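Local coordinates for protein RavA (Legionella pneumophila str. Paris, PDB 6WO6) that is an effector of this pathogen, probably delivered into host cells during infection, with a molecular activity that is not established, at residues R137-T142 with A204-V209. The protein carries 2 engineered substitutions. Residues are numbered along the deposited sequence; the frame is centred on the assembly and turned at random.
Sequences RLAETT and ASLFNV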
loop_
_atom_site.group_PDB
_atom_site.type_symbol
_atom_site.label_atom_id
_atom_site.label_comp_id
_atom_site.label_asym_id
_atom_site.label_seq_id
_atom_site.Cartn_x
_atom_site.Cartn_y
_atom_site.Cartn_z
ATOM N N ARG A 137 -5.176 1.179 -2.977
ATOM C CA ARG A 137 -6.493 1.292 -2.358
ATOM C C ARG A 137 -7.082 -0.082 -2.056
ATOM O O ARG A 137 -7.644 -0.308 -0.973
ATOM C CB ARG A 137 -7.430 2.088 -3.266
ATOM C CG ARG A 137 -8.741 2.472 -2.611
ATOM C CD ARG A 137 -8.597 3.750 -1.802
ATOM N NE ARG A 137 -9.731 3.964 -0.908
ATOM C CZ ARG A 137 -10.929 4.388 -1.305
ATOM N NH1 ARG A 137 -11.158 4.639 -2.588
ATOM N NH2 ARG A 137 -11.900 4.554 -0.417
ATOM N N LEU A 138 -6.959 -1.015 -3.003
ATOM C CA LEU A 138 -7.488 -2.358 -2.791
ATOM C C LEU A 138 -6.749 -3.069 -1.665
ATOM O O LEU A 138 -7.373 -3.751 -0.845
ATOM C CB LEU A 138 -7.409 -3.169 -4.085
ATOM C CG LEU A 138 -8.311 -2.718 -5.239
ATOM C CD1 LEU A 138 -8.172 -3.655 -6.430
ATOM C CD2 LEU A 138 -9.763 -2.628 -4.786
ATOM N N ALA A 139 -5.423 -2.918 -1.603
ATOM C CA ALA A 139 -4.677 -3.500 -0.493
ATOM C C ALA A 139 -5.090 -2.882 0.836
ATOM O O ALA A 139 -5.083 -3.564 1.867
ATOM C CB ALA A 139 -3.176 -3.329 -0.717
ATOM N N GLU A 140 -5.467 -1.602 0.829
ATOM C CA GLU A 140 -5.848 -0.944 2.073
ATOM C C GLU A 140 -7.218 -1.401 2.559
ATOM O O GLU A 140 -7.420 -1.584 3.765
ATOM C CB GLU A 140 -5.823 0.573 1.895
ATOM C CG GLU A 140 -4.426 1.165 1.819
ATOM C CD GLU A 140 -4.435 2.667 1.593
ATOM O OE1 GLU A 140 -5.469 3.197 1.132
ATOM O OE2 GLU A 140 -3.407 3.318 1.881
ATOM N N THR A 141 -8.177 -1.589 1.648
ATOM C CA THR A 141 -9.553 -1.825 2.081
ATOM C C THR A 141 -9.996 -3.285 2.030
ATOM O O THR A 141 -10.990 -3.628 2.678
ATOM C CB THR A 141 -10.529 -0.986 1.244
ATOM O OG1 THR A 141 -10.593 -1.506 -0.089
ATOM C CG2 THR A 141 -10.078 0.467 1.199
ATOM N N THR A 142 -9.300 -4.150 1.298
ATOM C CA THR A 142 -9.762 -5.531 1.147
ATOM C C THR A 142 -9.445 -6.343 2.400
ATOM O O THR A 142 -8.298 -6.342 2.857
ATOM C CB THR A 142 -9.108 -6.197 -0.058
ATOM O OG1 THR A 142 -9.329 -5.400 -1.228
ATOM C CG2 THR A 142 -9.679 -7.590 -0.270
ATOM N N ALA A 204 4.579 2.397 -0.438
ATOM C CA ALA A 204 5.096 2.761 0.879
ATOM C C ALA A 204 4.003 3.217 1.838
ATOM O O ALA A 204 4.177 3.090 3.058
ATOM C CB ALA A 204 6.155 3.855 0.745
ATOM N N SER A 205 2.885 3.736 1.320
ATOM C CA SER A 205 1.792 4.156 2.195
ATOM C C SER A 205 1.288 3.007 3.058
ATOM O O SER A 205 0.775 3.237 4.159
ATOM C CB SER A 205 0.642 4.730 1.371
ATOM O OG SER A 205 1.101 5.725 0.477
ATOM N N LEU A 206 1.435 1.767 2.582
ATOM C CA LEU A 206 1.009 0.606 3.355
ATOM C C LEU A 206 1.757 0.473 4.674
ATOM O O LEU A 206 1.265 -0.201 5.586
ATOM C CB LEU A 206 1.189 -0.671 2.532
ATOM C CG LEU A 206 0.242 -0.844 1.350
ATOM C CD1 LEU A 206 0.455 -2.199 0.694
ATOM C CD2 LEU A 206 -1.195 -0.683 1.813
ATOM N N PHE A 207 2.932 1.087 4.803
ATOM C CA PHE A 207 3.643 1.020 6.072
ATOM C C PHE A 207 3.094 1.995 7.106
ATOM O O PHE A 207 3.488 1.921 8.276
ATOM C CB PHE A 207 5.139 1.251 5.842
ATOM C CG PHE A 207 5.799 0.141 5.075
ATOM C CD1 PHE A 207 6.344 -0.947 5.737
ATOM C CD2 PHE A 207 5.847 0.168 3.690
ATOM C CE1 PHE A 207 6.936 -1.981 5.030
ATOM C CE2 PHE A 207 6.441 -0.861 2.979
ATOM C CZ PHE A 207 6.985 -1.936 3.648
ATOM N N ASN A 208 2.164 2.874 6.714
ATOM C CA ASN A 208 1.520 3.768 7.673
ATOM C C ASN A 208 0.811 3.010 8.788
ATOM O O ASN A 208 0.464 3.613 9.809
ATOM C CB ASN A 208 0.523 4.679 6.953
ATOM C CG ASN A 208 1.203 5.714 6.074
ATOM O OD1 ASN A 208 2.431 5.809 6.041
ATOM N ND2 ASN A 208 0.404 6.493 5.351
ATOM N N VAL A 209 0.591 1.704 8.618
ATOM C CA VAL A 209 -0.059 0.918 9.658
ATOM C C VAL A 209 0.861 0.732 10.862
ATOM O O VAL A 209 0.383 0.539 11.986
ATOM C CB VAL A 209 -0.532 -0.432 9.081
ATOM C CG1 VAL A 209 0.653 -1.270 8.620
ATOM C CG2 VAL A 209 -1.373 -1.193 10.091
#
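The carbonyl O of L138, which directly precedes the A139-E140 pair that meets L206, is gripped twice by T142: OG1 donates to it over 2.6 Å, and the backbone N of T142 comes in from the opposite face of the carbonyl plane. The hydroxyl lies 31° from that plane. T142 can reach back because chi1 (-54°) sets OG1 beside its own backbone N, just where the chain leaves helix 131-141. T142 thus satisfies L138 O at the helix end. The contact with 204-209 is made mainly by side-chain carbons. L206 gives the largest share. Both its methyls lie about equally far from A139 CB, CD1 at 4.1 Å and CD2 at 4.2 Å, and CD2 also meets E140 CG at 3.7 Å. A139 points its methyl toward the 3-10 segment 204-209, whereas E140 offers the flank of its aliphatic stem. With CG anti to the carbonyl carbon (chi1 -73°) and the chain extended beyond, this stem passes L206 at a slant and carries the carboxylate toward S205. There E140 OE2 faces S205 CB at 4.3 Å and, at 5.3 Å from S205 OG, is too far for a hydrogen bond. Within segment 204-209, the bonds from F207 N to A204 O and from N208 N to S205 O give the i to i+3 pattern of a 3-10 turn. L206 also rests on L136, A139 packs on A170 of helix 162-181, and the carbonyl O of A139 accepts from R174 NH2. The contact thus joins the end of one helix to the connection between helices 197-202 and 214-224, in the middle of this elongated all-helical chain. Its chemistry implies small, mainly apolar packing: buried methyls meet at the centre, while the exposed carboxylate of E140 stays at the margin without bonding across.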